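Local coordinates for protein beta-phosphoglucomutase (Bacteroides vulgatus, PDB 3DV9) that probably interconverts beta-glucose 1-phosphate and glucose 6-phosphate as a magnesium-dependent phosphoglucomutase of the haloacid dehalogenase superfamily, at residues M110-I120 with M230-E238; G124-G132 with P170-F180. All coordinates share one frame; numbering follows the deposited sequence.

Overall arrangement
Both contacts belong to the Rossmann-like core of a haloacid dehalogenase fold, and their centres lie 18 Å apart. Interaction 1 joins helices 113-122 and 230-244; interaction 2 packs helix 169-178 on strand 126-130, on the face of the sheet opposite to helix 113-122. Helix 113-122 leads straight into strand 126-130, and both segments of interaction 2 fall within the loop closed by interaction 1. They meet where Trp237 CZ2 packs 3.8 Å from Leu125 CD1 and Leu117 CD2 lies 3.9 Å from Pro127 CB. Magnesium, bound by Asp29, Asp31, Glu65 and Asn190, is about 8 Å from the side chain of Met110 and about 7 Å from that of Tyr171.

Interaction 1: residues M110-I120 with M230-E238; sequences MPGALEVLTKI and MPDFNKNWE
Val116 is a knob set in a hole formed by Met230, Phe233, Asn234 and Trp237. Its CG2, pointing away from the residue's own N, packs 3.8 Å from Trp237 CB and also meets Phe233 CE2, while CG1 approaches Met230 CE. One turn on, Ile120 lays CG1 over a face of the Trp237 indole, a CH-pi contact 4.0 Å from the centroid of the six-membered ring. At the other end, the selenomethionine Met230 folds back at chi2 and chi3 (-60° and -79°), which brings its CE methyl against Ala113. Segments 113-120 and 230-238 run nearly parallel, 25° apart with axes 8.9 Å from each other, and lie side by side on one face of the Rossmann-like sheet: Ile120 and Trp237 both rest on Val26 of strand 25-29. Gly112, the N-cap of the first helix, comes close to Pro231, where a side chain would clash with Met230 O. Toward solvent the contact turns polar. The extended Lys119 chain passes Trp237 CD1 and ends at NZ, which donates to Asn234 OD1 at 2.8 Å, from above the amide plane, and forms a salt bridge to Glu238 OE1 at 2.9 Å, again from above the carboxylate plane. A weak bond to Asn234 O adds to this grip, and Glu115 OE2 joins the network through a long salt bridge to Lys119 NZ at 3.9 Å.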
HETATM    1  N   MSE A 110      12.701   0.132   3.902  1.00 17.71           N
HETATM    2  CA  MSE A 110      12.936  -0.783   2.775  1.00 17.98           C
HETATM    3  C   MSE A 110      14.137  -0.241   2.012  1.00 18.09           C
HETATM    4  O   MSE A 110      14.138   0.928   1.662  1.00 17.89           O
HETATM    5  CB  MSE A 110      11.743  -0.811   1.818  1.00 18.75           C
HETATM    6  CG  MSE A 110      10.788  -1.901   2.088  1.00 22.54           C
HETATM    7 SE   MSE A 110      11.448  -3.750   2.019  0.70 19.40          SE
HETATM    8  CE  MSE A 110       9.706  -4.429   2.583  1.00 20.74           C
ATOM      9  N   PRO A 111      15.153  -1.090   1.737  1.00 18.12           N
ATOM     10  CA  PRO A 111      16.225  -0.639   0.868  1.00 18.63           C
ATOM     11  C   PRO A 111      15.633  -0.165  -0.471  1.00 18.35           C
ATOM     12  O   PRO A 111      14.676  -0.765  -1.002  1.00 17.92           O
ATOM     13  CB  PRO A 111      17.056  -1.908   0.648  1.00 19.52           C
ATOM     14  CG  PRO A 111      16.899  -2.647   1.969  1.00 20.75           C
ATOM     15  CD  PRO A 111      15.386  -2.483   2.165  1.00 19.24           C
ATOM     16  N   GLY A 112      16.184   0.932  -0.975  1.00 17.57           N
ATOM     17  CA  GLY A 112      15.706   1.561  -2.194  1.00 16.43           C
ATOM     18  C   GLY A 112      14.634   2.605  -1.955  1.00 18.02           C
ATOM     19  O   GLY A 112      14.480   3.486  -2.783  1.00 17.35           O
ATOM     20  N   ALA A 113      13.939   2.567  -0.812  1.00 17.67           N
ATOM     21  CA  ALA A 113      12.790   3.503  -0.625  1.00 17.51           C
ATOM     22  C   ALA A 113      13.261   4.968  -0.475  1.00 18.24           C
ATOM     23  O   ALA A 113      12.756   5.869  -1.125  1.00 17.60           O
ATOM     24  CB  ALA A 113      11.959   3.075   0.608  1.00 18.61           C
ATOM     25  N   LEU A 114      14.223   5.206   0.415  1.00 18.28           N
ATOM     26  CA  LEU A 114      14.687   6.597   0.599  1.00 18.93           C
ATOM     27  C   LEU A 114      15.299   7.128  -0.700  1.00 18.66           C
ATOM     28  O   LEU A 114      15.036   8.282  -1.074  1.00 18.51           O
ATOM     29  CB  LEU A 114      15.681   6.654   1.765  1.00 18.16           C
ATOM     30  CG  LEU A 114      16.365   8.013   1.935  1.00 19.63           C
ATOM     31  CD1 LEU A 114      15.373   9.095   2.190  1.00 17.24           C
ATOM     32  CD2 LEU A 114      17.320   7.896   3.124  1.00 20.33           C
ATOM     33  N   GLU A 115      16.080   6.298  -1.391  1.00 17.94           N
ATOM     34  CA  GLU A 115      16.681   6.726  -2.637  1.00 19.01           C
ATOM     35  C   GLU A 115      15.637   7.096  -3.697  1.00 18.07           C
ATOM     36  O   GLU A 115      15.741   8.139  -4.362  1.00 18.63           O
ATOM     37  CB  GLU A 115      17.622   5.687  -3.184  1.00 18.78           C
ATOM     38  CG  GLU A 115      18.314   6.189  -4.468  1.00 22.93           C
ATOM     39  CD  GLU A 115      19.398   5.226  -4.940  1.00 27.81           C
ATOM     40  OE1 GLU A 115      19.777   4.309  -4.171  1.00 31.01           O
ATOM     41  OE2 GLU A 115      19.879   5.387  -6.069  1.00 29.33           O
ATOM     42  N   VAL A 116      14.649   6.239  -3.921  1.00 17.88           N
ATOM     43  CA  VAL A 116      13.632   6.571  -4.922  1.00 17.89           C
ATOM     44  C   VAL A 116      12.787   7.810  -4.556  1.00 18.25           C
ATOM     45  O   VAL A 116      12.482   8.614  -5.436  1.00 17.06           O
ATOM     46  CB  VAL A 116      12.777   5.342  -5.353  1.00 18.35           C
ATOM     47  CG1 VAL A 116      11.653   5.028  -4.308  1.00 18.16           C
ATOM     48  CG2 VAL A 116      12.234   5.553  -6.758  1.00 17.43           C
ATOM     49  N   LEU A 117      12.474   7.988  -3.277  1.00 17.46           N
ATOM     50  CA  LEU A 117      11.704   9.157  -2.797  1.00 17.05           C
ATOM     51  C   LEU A 117      12.502  10.431  -3.035  1.00 17.81           C
ATOM     52  O   LEU A 117      11.950  11.466  -3.411  1.00 17.45           O
ATOM     53  CB  LEU A 117      11.379   9.013  -1.314  1.00 17.37           C
ATOM     54  CG  LEU A 117      10.259   7.989  -1.076  1.00 16.25           C
ATOM     55  CD1 LEU A 117      10.204   7.563   0.408  1.00 18.47           C
ATOM     56  CD2 LEU A 117       8.907   8.552  -1.619  1.00 15.47           C
ATOM     57  N   THR A 118      13.812  10.364  -2.846  1.00 17.94           N
ATOM     58  CA  THR A 118      14.655  11.564  -3.062  0.60 17.93           C
ATOM     59  C   THR A 118      14.684  11.941  -4.548  1.00 18.37           C
ATOM     60  O   THR A 118      14.696  13.141  -4.876  1.00 18.25           O
ATOM     61  CB  THR A 118      16.091  11.404  -2.464  0.60 18.14           C
ATOM     62  OG1 THR A 118      16.844  10.457  -3.234  0.60 20.13           O
ATOM     63  CG2 THR A 118      16.023  10.931  -1.029  0.60 18.41           C
ATOM     64  N   LYS A 119      14.653  10.928  -5.434  1.00 17.06           N
ATOM     65  CA  LYS A 119      14.668  11.189  -6.887  1.00 18.41           C
ATOM     66  C   LYS A 119      13.334  11.849  -7.239  1.00 18.60           C
ATOM     67  O   LYS A 119      13.292  12.849  -7.973  1.00 19.32           O
ATOM     68  CB  LYS A 119      14.722   9.866  -7.660  1.00 17.60           C
ATOM     69  CG  LYS A 119      16.095   9.194  -7.624  1.00 19.26           C
ATOM     70  CD  LYS A 119      15.994   7.869  -8.335  1.00 19.56           C
ATOM     71  CE  LYS A 119      17.247   7.090  -8.186  1.00 22.10           C
ATOM     72  NZ  LYS A 119      17.117   5.728  -8.845  1.00 21.81           N
ATOM     73  N   ILE A 120      12.266  11.288  -6.690  1.00 17.61           N
ATOM     74  CA  ILE A 120      10.874  11.756  -6.982  1.00 17.40           C
ATOM     75  C   ILE A 120      10.714  13.208  -6.505  1.00 18.01           C
ATOM     76  O   ILE A 120      10.216  14.063  -7.240  1.00 18.80           O
ATOM     77  CB  ILE A 120       9.794  10.795  -6.346  1.00 17.00           C
ATOM     78  CG1 ILE A 120       9.791   9.475  -7.138  1.00 16.70           C
ATOM     79  CG2 ILE A 120       8.368  11.411  -6.358  1.00 17.78           C
ATOM     80  CD1 ILE A 120       9.120   8.259  -6.401  1.00 17.16           C
HETATM   81  N   MSE A 230      12.014  -3.367  -3.830  1.00 16.14           N
HETATM   82  CA  MSE A 230      12.100  -1.897  -3.856  1.00 17.95           C
HETATM   83  C   MSE A 230      13.426  -1.442  -4.508  1.00 16.44           C
HETATM   84  O   MSE A 230      13.458  -0.447  -5.216  1.00 16.46           O
HETATM   85  CB  MSE A 230      11.864  -1.278  -2.473  1.00 17.88           C
HETATM   86  CG  MSE A 230      10.418  -1.215  -2.052  1.00 19.44           C
HETATM   87 SE   MSE A 230       9.309  -0.160  -3.233  0.70 19.26          SE
HETATM   88  CE  MSE A 230       9.746   1.615  -2.661  1.00 19.92           C
ATOM     89  N   PRO A 231      14.550  -2.150  -4.249  1.00 16.61           N
ATOM     90  CA  PRO A 231      15.715  -1.755  -5.067  1.00 16.48           C
ATOM     91  C   PRO A 231      15.511  -1.846  -6.598  1.00 17.14           C
ATOM     92  O   PRO A 231      16.011  -0.991  -7.343  1.00 16.35           O
ATOM     93  CB  PRO A 231      16.793  -2.758  -4.599  1.00 17.26           C
ATOM     94  CG  PRO A 231      16.417  -3.002  -3.104  1.00 17.46           C
ATOM     95  CD  PRO A 231      14.906  -3.129  -3.186  1.00 15.71           C
ATOM     96  N   ASP A 232      14.764  -2.849  -7.053  1.00 16.43           N
ATOM     97  CA  ASP A 232      14.407  -3.043  -8.473  0.50 17.50           C
ATOM     98  C   ASP A 232      13.617  -1.816  -8.959  1.00 17.48           C
ATOM     99  O   ASP A 232      13.917  -1.213 -10.003  1.00 18.37           O
ATOM    100  CB  ASP A 232      13.615  -4.378  -8.626  0.50 17.53           C
ATOM    101  CG  ASP A 232      13.446  -4.848 -10.090  0.50 18.54           C
ATOM    102  OD1 ASP A 232      14.291  -4.463 -10.930  0.50 19.85           O
ATOM    103  OD2 ASP A 232      12.485  -5.640 -10.415  0.50 17.05           O
ATOM    104  N   PHE A 233      12.613  -1.443  -8.171  1.00 17.95           N
ATOM    105  CA  PHE A 233      11.776  -0.275  -8.495  1.00 16.91           C
ATOM    106  C   PHE A 233      12.649   1.004  -8.582  1.00 16.85           C
ATOM    107  O   PHE A 233      12.615   1.735  -9.573  1.00 17.68           O
ATOM    108  CB  PHE A 233      10.655  -0.138  -7.467  1.00 16.31           C
ATOM    109  CG  PHE A 233       9.840   1.094  -7.647  1.00 17.11           C
ATOM    110  CD1 PHE A 233       9.185   1.337  -8.845  1.00 20.80           C
ATOM    111  CD2 PHE A 233       9.819   2.062  -6.642  1.00 21.33           C
ATOM    112  CE1 PHE A 233       8.421   2.517  -9.033  1.00 21.94           C
ATOM    113  CE2 PHE A 233       9.060   3.247  -6.798  1.00 20.60           C
ATOM    114  CZ  PHE A 233       8.385   3.487  -8.016  1.00 20.60           C
ATOM    115  N   ASN A 234      13.489   1.198  -7.575  1.00 16.83           N
ATOM    116  CA  ASN A 234      14.366   2.351  -7.511  1.00 18.49           C
ATOM    117  C   ASN A 234      15.252   2.373  -8.770  1.00 18.17           C
ATOM    118  O   ASN A 234      15.415   3.429  -9.410  1.00 18.47           O
ATOM    119  CB  ASN A 234      15.227   2.296  -6.257  1.00 18.79           C
ATOM    120  CG  ASN A 234      16.229   3.423  -6.215  1.00 17.74           C
ATOM    121  OD1 ASN A 234      15.892   4.563  -6.554  1.00 18.22           O
ATOM    122  ND2 ASN A 234      17.481   3.104  -5.865  1.00 23.07           N
ATOM    123  N   LYS A 235      15.855   1.230  -9.110  1.00 19.15           N
ATOM    124  CA  LYS A 235      16.798   1.183 -10.234  1.00 20.78           C
ATOM    125  C   LYS A 235      16.129   1.567 -11.562  1.00 20.14           C
ATOM    126  O   LYS A 235      16.759   2.143 -12.472  1.00 21.00           O
ATOM    127  CB  LYS A 235      17.354  -0.224 -10.362  1.00 21.20           C
ATOM    128  CG  LYS A 235      18.354  -0.411 -11.464  1.00 26.70           C
ATOM    129  CD  LYS A 235      19.024  -1.777 -11.351  1.00 32.21           C
ATOM    130  CE  LYS A 235      18.023  -2.928 -11.390  1.00 36.60           C
ATOM    131  NZ  LYS A 235      18.669  -4.260 -11.112  1.00 41.57           N
ATOM    132  N   ASN A 236      14.864   1.211 -11.661  1.00 19.81           N
ATOM    133  CA  ASN A 236      14.072   1.437 -12.853  1.00 20.29           C
ATOM    134  C   ASN A 236      13.348   2.784 -12.912  1.00 20.55           C
ATOM    135  O   ASN A 236      12.702   3.102 -13.916  1.00 20.33           O
ATOM    136  CB  ASN A 236      13.078   0.298 -12.986  1.00 20.66           C
ATOM    137  CG  ASN A 236      13.714  -0.934 -13.564  1.00 22.30           C
ATOM    138  OD1 ASN A 236      13.880  -1.044 -14.779  1.00 21.74           O
ATOM    139  ND2 ASN A 236      14.105  -1.864 -12.697  1.00 21.08           N
ATOM    140  N   TRP A 237      13.485   3.583 -11.859  1.00 20.04           N
ATOM    141  CA  TRP A 237      12.706   4.832 -11.776  1.00 20.29           C
ATOM    142  C   TRP A 237      12.965   5.774 -12.995  1.00 20.70           C
ATOM    143  O   TRP A 237      12.037   6.286 -13.646  1.00 20.41           O
ATOM    144  CB  TRP A 237      12.983   5.575 -10.444  1.00 21.75           C
ATOM    145  CG  TRP A 237      12.222   6.839 -10.512  1.00 20.77           C
ATOM    146  CD1 TRP A 237      12.712   8.075 -10.706  1.00 24.06           C
ATOM    147  CD2 TRP A 237      10.782   6.953 -10.510  1.00 21.64           C
ATOM    148  NE1 TRP A 237      11.666   8.987 -10.790  1.00 22.75           N
ATOM    149  CE2 TRP A 237      10.473   8.317 -10.677  1.00 23.27           C
ATOM    150  CE3 TRP A 237       9.732   6.023 -10.382  1.00 22.18           C
ATOM    151  CZ2 TRP A 237       9.139   8.792 -10.721  1.00 22.14           C
ATOM    152  CZ3 TRP A 237       8.406   6.489 -10.420  1.00 23.27           C
ATOM    153  CH2 TRP A 237       8.127   7.861 -10.587  1.00 23.28           C
ATOM    154  N   GLU A 238      14.226   6.039 -13.275  1.00 20.74           N
ATOM    155  CA  GLU A 238      14.598   6.953 -14.385  1.00 23.41           C
ATOM    156  C   GLU A 238      13.964   6.539 -15.718  1.00 23.69           C
ATOM    157  O   GLU A 238      13.343   7.371 -16.401  1.00 23.06           O
ATOM    158  CB  GLU A 238      16.118   7.078 -14.491  1.00 25.11           C
ATOM    159  CG  GLU A 238      16.743   7.605 -13.168  1.00 29.61           C
ATOM    160  CD  GLU A 238      17.351   6.511 -12.251  1.00 36.33           C
ATOM    161  OE1 GLU A 238      16.613   5.637 -11.668  1.00 29.57           O
ATOM    162  OE2 GLU A 238      18.625   6.560 -12.125  1.00 40.47           O
TER

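Interaction 2: residues G124-G132 with P170-F180; sequences GLTPMVVTG and PYLMALKKGGF. With PO4 (phosphate ion), chain C.
Val130 meets helix 169-178 with every atom of its side chain. CB stands 3.6 Å from Tyr171 CE1. Beyond it the branches part: CG1, anti to the backbone N, lies over one face of the Tyr171 ring in a CH-pi contact, 4.0 Å from the centroid. The same methyl presses on Pro170 CB at 3.5 Å. CG2 turns instead to Ala174 CB at 3.7 Å. Two residues back along the strand, selenomethionine Met128 bends at chi3 (62°), which lays its CE methyl against Ala174, 3.4 Å from the carbonyl O and near CB. Its SE sits at the edge of the Phe180 ring, 4.1 Å from CE2, a Met-aromatic contact. Thr126 meets the same ring at CZ. Phe180 N, bonded to Leu175 O, belongs to the Schellman motif that ends the helix, with Gly179 as its C-prime residue, and Gly178 O lies over the centre of the Phe180 ring. The hydroxyl of Tyr171 is hydrogen-bonded to Glu189; with an alanine here, Val130 would probably lose the ring its CG1 lies on, and Glu189 the hydroxyl it bonds. Past the strand, Gly132 N makes a weak, nearly straight bond to O3 of a phosphate ion, 3.5 Å away, which Asp31 N and Lys165 NZ also bind. The strand itself runs between strands 25-29 and 155-156, with helix 169-178 across one side of the sheet, where Ala174 also touches Leu27 and Val156, while Pro127 faces helix 113-122 on the other.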
ATOM      1  N   GLY A 124      10.415  17.330  -8.684  1.00 20.84           N
ATOM      2  CA  GLY A 124       9.292  18.230  -8.523  1.00 21.21           C
ATOM      3  C   GLY A 124       7.969  17.531  -8.355  1.00 19.86           C
ATOM      4  O   GLY A 124       6.919  18.176  -8.397  1.00 21.46           O
ATOM      5  N   LEU A 125       8.017  16.203  -8.221  1.00 19.80           N
ATOM      6  CA  LEU A 125       6.824  15.387  -7.977  1.00 20.67           C
ATOM      7  C   LEU A 125       6.427  15.356  -6.498  1.00 21.35           C
ATOM      8  O   LEU A 125       7.256  15.569  -5.603  1.00 21.27           O
ATOM      9  CB  LEU A 125       7.029  13.952  -8.497  1.00 20.15           C
ATOM     10  CG  LEU A 125       7.413  13.810  -9.989  1.00 22.63           C
ATOM     11  CD1 LEU A 125       7.849  12.399 -10.343  1.00 23.38           C
ATOM     12  CD2 LEU A 125       6.255  14.224 -10.861  1.00 23.22           C
ATOM     13  N   THR A 126       5.145  15.065  -6.246  1.00 19.15           N
ATOM     14  CA  THR A 126       4.615  15.040  -4.891  1.00 18.69           C
ATOM     15  C   THR A 126       4.464  13.628  -4.356  1.00 19.22           C
ATOM     16  O   THR A 126       3.586  12.895  -4.811  1.00 17.30           O
ATOM     17  CB  THR A 126       3.240  15.715  -4.867  1.00 18.40           C
ATOM     18  OG1 THR A 126       3.396  17.060  -5.324  1.00 18.95           O
ATOM     19  CG2 THR A 126       2.616  15.639  -3.442  1.00 17.79           C
ATOM     20  N   PRO A 127       5.342  13.220  -3.411  1.00 20.36           N
ATOM     21  CA  PRO A 127       5.149  11.903  -2.845  1.00 19.88           C
ATOM     22  C   PRO A 127       4.003  11.970  -1.816  1.00 19.21           C
ATOM     23  O   PRO A 127       3.848  12.985  -1.129  1.00 19.09           O
ATOM     24  CB  PRO A 127       6.499  11.618  -2.154  1.00 21.22           C
ATOM     25  CG  PRO A 127       7.439  12.723  -2.575  1.00 21.71           C
ATOM     26  CD  PRO A 127       6.544  13.880  -2.861  1.00 20.80           C
HETATM   27  N   MSE A 128       3.205  10.908  -1.737  1.00 19.01           N
HETATM   28  CA  MSE A 128       2.149  10.824  -0.716  1.00 18.73           C
HETATM   29  C   MSE A 128       2.227   9.440  -0.100  1.00 19.51           C
HETATM   30  O   MSE A 128       2.690   8.493  -0.749  1.00 19.62           O
HETATM   31  CB  MSE A 128       0.743  11.059  -1.319  1.00 19.50           C
HETATM   32  CG  MSE A 128       0.622  12.375  -2.123  1.00 18.54           C
HETATM   33 SE   MSE A 128      -1.236  12.691  -2.670  0.70 19.08          SE
HETATM   34  CE  MSE A 128      -2.023  12.832  -0.887  1.00 18.74           C
ATOM     35  N   VAL A 129       1.773   9.339   1.137  1.00 19.29           N
ATOM     36  CA  VAL A 129       1.646   8.025   1.815  1.00 19.22           C
ATOM     37  C   VAL A 129       0.182   7.684   1.944  1.00 18.68           C
ATOM     38  O   VAL A 129      -0.615   8.541   2.330  1.00 18.11           O
ATOM     39  CB  VAL A 129       2.285   8.019   3.215  1.00 21.16           C
ATOM     40  CG1 VAL A 129       2.151   6.615   3.835  1.00 19.22           C
ATOM     41  CG2 VAL A 129       3.699   8.405   3.130  1.00 23.90           C
ATOM     42  N   VAL A 130      -0.171   6.430   1.618  1.00 17.94           N
ATOM     43  CA  VAL A 130      -1.553   5.927   1.719  1.00 18.91           C
ATOM     44  C   VAL A 130      -1.580   4.581   2.457  1.00 20.55           C
ATOM     45  O   VAL A 130      -1.148   3.550   1.914  1.00 22.56           O
ATOM     46  CB  VAL A 130      -2.184   5.737   0.343  1.00 19.04           C
ATOM     47  CG1 VAL A 130      -3.647   5.220   0.506  1.00 15.83           C
ATOM     48  CG2 VAL A 130      -2.091   7.021  -0.485  1.00 17.92           C
ATOM     49  N   THR A 131      -2.100   4.577   3.677  1.00 19.14           N
ATOM     50  CA  THR A 131      -1.936   3.383   4.526  1.00 19.20           C
ATOM     51  C   THR A 131      -3.214   3.033   5.233  1.00 19.41           C
ATOM     52  O   THR A 131      -3.985   3.922   5.598  1.00 19.34           O
ATOM     53  CB  THR A 131      -0.741   3.540   5.511  1.00 18.56           C
ATOM     54  OG1 THR A 131      -0.606   2.346   6.291  1.00 18.45           O
ATOM     55  CG2 THR A 131      -0.951   4.740   6.433  1.00 19.06           C
ATOM     56  N   GLY A 132      -3.450   1.722   5.324  1.00 19.83           N
ATOM     57  CA  GLY A 132      -4.549   1.160   6.083  1.00 21.54           C
ATOM     58  C   GLY A 132      -4.116   1.040   7.522  1.00 21.58           C
ATOM     59  O   GLY A 132      -4.879   0.567   8.368  1.00 22.11           O
ATOM     60  N   PRO A 170      -9.127   4.949  -0.036  1.00 19.70           N
ATOM     61  CA  PRO A 170      -7.854   5.557   0.393  1.00 19.03           C
ATOM     62  C   PRO A 170      -7.128   6.295  -0.762  1.00 19.34           C
ATOM     63  O   PRO A 170      -6.552   7.404  -0.570  1.00 20.03           O
ATOM     64  CB  PRO A 170      -7.028   4.336   0.882  1.00 19.62           C
ATOM     65  CG  PRO A 170      -8.000   3.324   1.217  1.00 20.01           C
ATOM     66  CD  PRO A 170      -9.184   3.504   0.308  1.00 19.96           C
ATOM     67  N   TYR A 171      -7.077   5.662  -1.931  1.00 19.57           N
ATOM     68  CA  TYR A 171      -6.412   6.262  -3.094  1.00 19.89           C
ATOM     69  C   TYR A 171      -7.208   7.418  -3.685  1.00 20.50           C
ATOM     70  O   TYR A 171      -6.645   8.428  -4.069  1.00 20.46           O
ATOM     71  CB  TYR A 171      -6.056   5.190  -4.147  1.00 20.68           C
ATOM     72  CG  TYR A 171      -4.931   4.351  -3.634  1.00 19.62           C
ATOM     73  CD1 TYR A 171      -3.671   4.918  -3.402  1.00 20.89           C
ATOM     74  CD2 TYR A 171      -5.117   2.996  -3.317  1.00 17.59           C
ATOM     75  CE1 TYR A 171      -2.622   4.161  -2.864  1.00 20.19           C
ATOM     76  CE2 TYR A 171      -4.018   2.210  -2.792  1.00 17.30           C
ATOM     77  CZ  TYR A 171      -2.809   2.825  -2.573  1.00 18.68           C
ATOM     78  OH  TYR A 171      -1.754   2.141  -2.049  1.00 18.72           O
ATOM     79  N   LEU A 172      -8.524   7.279  -3.754  1.00 19.03           N
ATOM     80  CA  LEU A 172      -9.359   8.403  -4.187  1.00 18.50           C
ATOM     81  C   LEU A 172      -9.169   9.614  -3.272  1.00 18.48           C
ATOM     82  O   LEU A 172      -9.162  10.790  -3.739  1.00 19.34           O
ATOM     83  CB  LEU A 172     -10.830   7.972  -4.232  1.00 17.78           C
ATOM     84  CG  LEU A 172     -11.201   6.908  -5.282  1.00 19.73           C
ATOM     85  CD1 LEU A 172     -12.611   6.335  -5.039  1.00 21.52           C
ATOM     86  CD2 LEU A 172     -10.991   7.395  -6.711  1.00 21.21           C
HETATM   87  N   MSE A 173      -9.054   9.342  -1.965  1.00 18.45           N
HETATM   88  CA  MSE A 173      -8.883  10.428  -0.962  1.00 17.29           C
HETATM   89  C   MSE A 173      -7.515  11.075  -1.178  1.00 18.48           C
HETATM   90  O   MSE A 173      -7.367  12.309  -1.063  1.00 17.88           O
HETATM   91  CB  MSE A 173      -9.016   9.915   0.461  1.00 16.67           C
HETATM   92  CG  MSE A 173      -8.759  10.981   1.564  1.00 18.26           C
HETATM   93 SE   MSE A 173     -10.129  12.377   1.450  0.70 24.35          SE
HETATM   94  CE  MSE A 173     -11.578  11.290   2.245  1.00 21.84           C
ATOM     95  N   ALA A 174      -6.525  10.236  -1.493  1.00 18.99           N
ATOM     96  CA  ALA A 174      -5.184  10.755  -1.841  1.00 19.71           C
ATOM     97  C   ALA A 174      -5.261  11.722  -3.038  1.00 19.90           C
ATOM     98  O   ALA A 174      -4.701  12.797  -2.967  1.00 19.31           O
ATOM     99  CB  ALA A 174      -4.177   9.640  -2.124  1.00 20.08           C
ATOM    100  N   LEU A 175      -5.905  11.315  -4.126  1.00 19.96           N
ATOM    101  CA  LEU A 175      -6.037  12.217  -5.304  1.00 21.14           C
ATOM    102  C   LEU A 175      -6.754  13.528  -4.919  1.00 21.12           C
ATOM    103  O   LEU A 175      -6.334  14.629  -5.312  1.00 20.40           O
ATOM    104  CB  LEU A 175      -6.732  11.536  -6.484  1.00 21.75           C
ATOM    105  CG  LEU A 175      -6.141  10.222  -7.060  1.00 23.62           C
ATOM    106  CD1 LEU A 175      -7.104   9.704  -8.130  1.00 25.53           C
ATOM    107  CD2 LEU A 175      -4.789  10.583  -7.675  1.00 25.13           C
ATOM    108  N   LYS A 176      -7.807  13.401  -4.109  1.00 20.49           N
ATOM    109  CA  LYS A 176      -8.575  14.553  -3.680  1.00 19.63           C
ATOM    110  C   LYS A 176      -7.730  15.515  -2.857  1.00 19.99           C
ATOM    111  O   LYS A 176      -7.715  16.718  -3.128  1.00 19.52           O
ATOM    112  CB  LYS A 176      -9.782  14.108  -2.868  1.00 19.76           C
ATOM    113  CG  LYS A 176     -10.773  15.263  -2.649  1.00 19.76           C
ATOM    114  CD  LYS A 176     -11.856  14.899  -1.665  1.00 22.17           C
ATOM    115  CE  LYS A 176     -12.677  16.115  -1.271  1.00 25.57           C
ATOM    116  NZ  LYS A 176     -13.364  16.624  -2.467  1.00 28.34           N
ATOM    117  N   LYS A 177      -7.004  14.961  -1.871  1.00 19.77           N
ATOM    118  CA  LYS A 177      -6.180  15.766  -0.966  1.00 21.35           C
ATOM    119  C   LYS A 177      -5.082  16.507  -1.732  1.00 21.00           C
ATOM    120  O   LYS A 177      -4.784  17.692  -1.444  1.00 20.60           O
ATOM    121  CB  LYS A 177      -5.586  14.904   0.168  1.00 21.17           C
ATOM    122  CG  LYS A 177      -6.572  14.556   1.272  1.00 21.68           C
ATOM    123  CD  LYS A 177      -5.875  13.802   2.387  1.00 25.20           C
ATOM    124  CE  LYS A 177      -6.550  13.985   3.734  1.00 30.74           C
ATOM    125  NZ  LYS A 177      -5.507  14.169   4.799  1.00 30.50           N
ATOM    126  N   GLY A 178      -4.532  15.829  -2.738  1.00 21.80           N
ATOM    127  CA  GLY A 178      -3.367  16.352  -3.462  1.00 22.36           C
ATOM    128  C   GLY A 178      -3.756  17.235  -4.626  1.00 22.81           C
ATOM    129  O   GLY A 178      -2.933  18.005  -5.142  1.00 23.58           O
ATOM    130  N   GLY A 179      -5.023  17.145  -5.001  1.00 22.46           N
ATOM    131  CA  GLY A 179      -5.579  17.892  -6.136  1.00 23.50           C
ATOM    132  C   GLY A 179      -5.155  17.300  -7.481  1.00 24.19           C
ATOM    133  O   GLY A 179      -4.976  18.054  -8.467  1.00 25.04           O
ATOM    134  N   PHE A 180      -4.995  15.972  -7.522  1.00 23.92           N
ATOM    135  CA  PHE A 180      -4.561  15.260  -8.738  1.00 23.67           C
ATOM    136  C   PHE A 180      -5.658  14.476  -9.456  1.00 24.45           C
ATOM    137  O   PHE A 180      -6.570  13.924  -8.824  1.00 25.43           O
ATOM    138  CB  PHE A 180      -3.391  14.322  -8.391  1.00 23.95           C
ATOM    139  CG  PHE A 180      -2.279  15.016  -7.702  1.00 24.62           C
ATOM    140  CD1 PHE A 180      -1.558  16.018  -8.374  1.00 23.22           C
ATOM    141  CD2 PHE A 180      -1.908  14.670  -6.384  1.00 23.58           C
ATOM    142  CE1 PHE A 180      -0.513  16.695  -7.730  1.00 21.29           C
ATOM    143  CE2 PHE A 180      -0.867  15.328  -5.735  1.00 21.13           C
ATOM    144  CZ  PHE A 180      -0.145  16.357  -6.401  1.00 19.51           C
TER
HETATM  145  P   PO4 C 302      -0.459  -1.018   4.334  0.60 21.61           P
HETATM  146  O1  PO4 C 302       0.345   0.263   4.429  0.60 21.89           O
HETATM  147  O2  PO4 C 302       0.326  -2.102   3.648  0.60 22.69           O
HETATM  148  O3  PO4 C 302      -1.767  -0.776   3.575  0.60 23.70           O
HETATM  149  O4  PO4 C 302      -0.870  -1.524   5.711  0.60 19.22           O